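Local coordinates for protein galactose-1-phosphate uridylyltransferase (Pyrobaculum aerophilum str. IM2, PDB 6K5Z) that probably transfers UMP between UDP-glucose and galactose 1-phosphate in sugar metabolism, and carries bound zinc and iron ions, at residues 155-160 against 261-266. Residues are numbered along the deposited sequence; the frame is centred on the assembly and turned at random.
Sequences AELQAS and QYYHLH. With FE (Fe (III) ion), chain I.
Glu156 OE1 both binds an iron(III) ion and accepts a hydrogen bond from Tyr263. Glu156 grips the metal with both oxygens, OE1 at 2.4 Å and OE2 at 2.2 Å from the iron. His266 NE2 binds the same ion, and so does a water. Tyr263 OH donates to Glu156 OE1 at 2.6 Å, from the anti side and 22° out of the carboxylate plane. The two iron bonds hold the carboxylate; the tyrosine is a second-shell donor. His266 ND1 donates to His264 O at 2.8 Å, which probably helps set the imidazole toward the iron. Tyr263 CG stands anti to the backbone N (chi1 -160°), which carries the ring toward Glu156. Leu157 CD2 lies over one face of that ring, 3.8 Å from its centroid, a CH-pi contact. Ser160 OG is at the ring edge, 3.5 Å from Tyr263 CD1. Ser160 OG also donates to Glu156 O at 2.8 Å. A phenylalanine in place of Tyr263 would probably leave Glu156 OE1 without its hydroxyl donor. His252 and Glu268 complete the protein ligands. Helix 151-167 and the start of strand 266-271 thus contribute to a two-histidine, two-glutamate iron site in the C-terminal domain of this galactose-1-phosphate uridylyltransferase.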
loop_
_atom_site.group_PDB
_atom_site.type_symbol
_atom_site.label_atom_id
_atom_site.label_comp_id
_atom_site.label_asym_id
_atom_site.label_seq_id
_atom_site.Cartn_x
_atom_site.Cartn_y
_atom_site.Cartn_z
ATOM N N ALA B 155 10.865 6.838 -7.520
ATOM C CA ALA B 155 11.907 6.038 -6.853
ATOM C C ALA B 155 12.565 5.091 -7.831
ATOM O O ALA B 155 13.767 4.969 -7.840
ATOM C CB ALA B 155 11.380 5.269 -5.652
ATOM N N GLU B 156 11.775 4.410 -8.647
ATOM C CA GLU B 156 12.329 3.569 -9.716
ATOM C C GLU B 156 13.240 4.392 -10.649
ATOM O O GLU B 156 14.287 3.904 -11.084
ATOM C CB GLU B 156 11.220 2.878 -10.521
ATOM C CG GLU B 156 10.295 1.982 -9.702
ATOM C CD GLU B 156 9.489 0.974 -10.505
ATOM O OE1 GLU B 156 9.389 1.070 -11.759
ATOM O OE2 GLU B 156 8.918 0.064 -9.854
ATOM N N LEU B 157 12.851 5.641 -10.936
ATOM C CA LEU B 157 13.649 6.507 -11.809
ATOM C C LEU B 157 15.036 6.781 -11.250
ATOM O O LEU B 157 16.007 6.681 -11.989
ATOM C CB LEU B 157 12.917 7.811 -12.129
ATOM C CG LEU B 157 11.857 7.646 -13.228
ATOM C CD1 LEU B 157 10.954 8.857 -13.326
ATOM C CD2 LEU B 157 12.494 7.381 -14.584
ATOM N N GLN B 158 15.131 7.072 -9.947
ATOM C CA GLN B 158 16.418 7.400 -9.328
ATOM C C GLN B 158 17.330 6.183 -9.325
ATOM O O GLN B 158 18.446 6.264 -9.811
ATOM C CB GLN B 158 16.260 7.996 -7.911
ATOM C CG GLN B 158 17.430 8.895 -7.479
ATOM C CD GLN B 158 17.461 10.267 -8.194
ATOM O OE1 GLN B 158 16.926 11.249 -7.682
ATOM N NE2 GLN B 158 18.081 10.332 -9.379
ATOM N N ALA B 159 16.843 5.053 -8.825
ATOM C CA ALA B 159 17.650 3.832 -8.766
ATOM C C ALA B 159 18.101 3.329 -10.150
ATOM O O ALA B 159 19.145 2.667 -10.279
ATOM C CB ALA B 159 16.890 2.723 -8.036
ATOM N N SER B 160 17.282 3.613 -11.158
ATOM C CA SER B 160 17.590 3.274 -12.549
ATOM C C SER B 160 18.733 4.139 -13.117
ATOM O O SER B 160 19.676 3.592 -13.656
ATOM C CB SER B 160 16.328 3.405 -13.404
ATOM O OG SER B 160 15.434 2.342 -13.130
ATOM N N GLN B 261 17.308 6.470 -21.469
ATOM C CA GLN B 261 18.085 5.244 -21.714
ATOM C C GLN B 261 18.217 4.338 -20.479
ATOM O O GLN B 261 18.607 3.171 -20.589
ATOM C CB GLN B 261 19.484 5.607 -22.206
ATOM C CG GLN B 261 19.502 6.596 -23.363
ATOM C CD GLN B 261 20.821 6.575 -24.113
ATOM O OE1 GLN B 261 21.324 5.500 -24.468
ATOM N NE2 GLN B 261 21.388 7.756 -24.371
ATOM N N TYR B 262 17.901 4.896 -19.311
ATOM C CA TYR B 262 18.080 4.229 -18.007
ATOM C C TYR B 262 16.789 3.627 -17.454
ATOM O O TYR B 262 16.835 2.640 -16.713
ATOM C CB TYR B 262 18.690 5.191 -16.966
ATOM C CG TYR B 262 18.080 6.567 -16.867
ATOM C CD1 TYR B 262 16.983 6.816 -16.024
ATOM C CD2 TYR B 262 18.620 7.642 -17.598
ATOM C CE1 TYR B 262 16.437 8.100 -15.916
ATOM C CE2 TYR B 262 18.071 8.917 -17.524
ATOM C CZ TYR B 262 16.986 9.153 -16.675
ATOM O OH TYR B 262 16.463 10.435 -16.586
ATOM N N TYR B 263 15.649 4.220 -17.804
ATOM C CA TYR B 263 14.354 3.676 -17.418
ATOM C C TYR B 263 13.692 3.035 -18.624
ATOM O O TYR B 263 13.726 3.589 -19.719
ATOM C CB TYR B 263 13.468 4.786 -16.858
ATOM C CG TYR B 263 12.342 4.282 -16.008
ATOM C CD1 TYR B 263 12.600 3.476 -14.901
ATOM C CD2 TYR B 263 11.002 4.599 -16.308
ATOM C CE1 TYR B 263 11.583 3.006 -14.113
ATOM C CE2 TYR B 263 9.961 4.122 -15.524
ATOM C CZ TYR B 263 10.259 3.330 -14.429
ATOM O OH TYR B 263 9.245 2.860 -13.626
ATOM N N HIS B 264 13.049 1.894 -18.381
ATOM C CA HIS B 264 12.456 1.038 -19.392
ATOM C C HIS B 264 10.998 0.767 -18.918
ATOM O O HIS B 264 10.783 0.334 -17.776
ATOM C CB HIS B 264 13.305 -0.225 -19.404
ATOM C CG HIS B 264 12.952 -1.245 -20.444
ATOM N ND1 HIS B 264 13.830 -2.254 -20.788
ATOM C CD2 HIS B 264 11.836 -1.453 -21.187
ATOM C CE1 HIS B 264 13.278 -3.033 -21.700
ATOM N NE2 HIS B 264 12.067 -2.575 -21.957
ATOM N N LEU B 265 10.011 1.031 -19.781
ATOM C CA LEU B 265 8.591 0.929 -19.397
ATOM C C LEU B 265 8.151 -0.500 -19.131
ATOM O O LEU B 265 8.693 -1.439 -19.724
ATOM C CB LEU B 265 7.649 1.566 -20.437
ATOM C CG LEU B 265 7.426 0.840 -21.786
ATOM C CD1 LEU B 265 6.429 -0.333 -21.744
ATOM C CD2 LEU B 265 6.975 1.873 -22.826
ATOM N N HIS B 266 7.175 -0.653 -18.238
ATOM C CA HIS B 266 6.634 -1.992 -17.900
ATOM C C HIS B 266 5.271 -1.923 -17.238
ATOM O O HIS B 266 4.863 -0.889 -16.688
ATOM C CB HIS B 266 7.598 -2.815 -17.069
ATOM C CG HIS B 266 8.190 -2.080 -15.911
ATOM N ND1 HIS B 266 9.034 -0.998 -16.064
ATOM C CD2 HIS B 266 8.094 -2.296 -14.577
ATOM C CE1 HIS B 266 9.406 -0.561 -14.879
ATOM N NE2 HIS B 266 8.846 -1.330 -13.965
HETATM FE FE FE I . 8.173 -1.002 -11.641
HETATM O O HOH W 1 9.828 -2.846 -11.829
#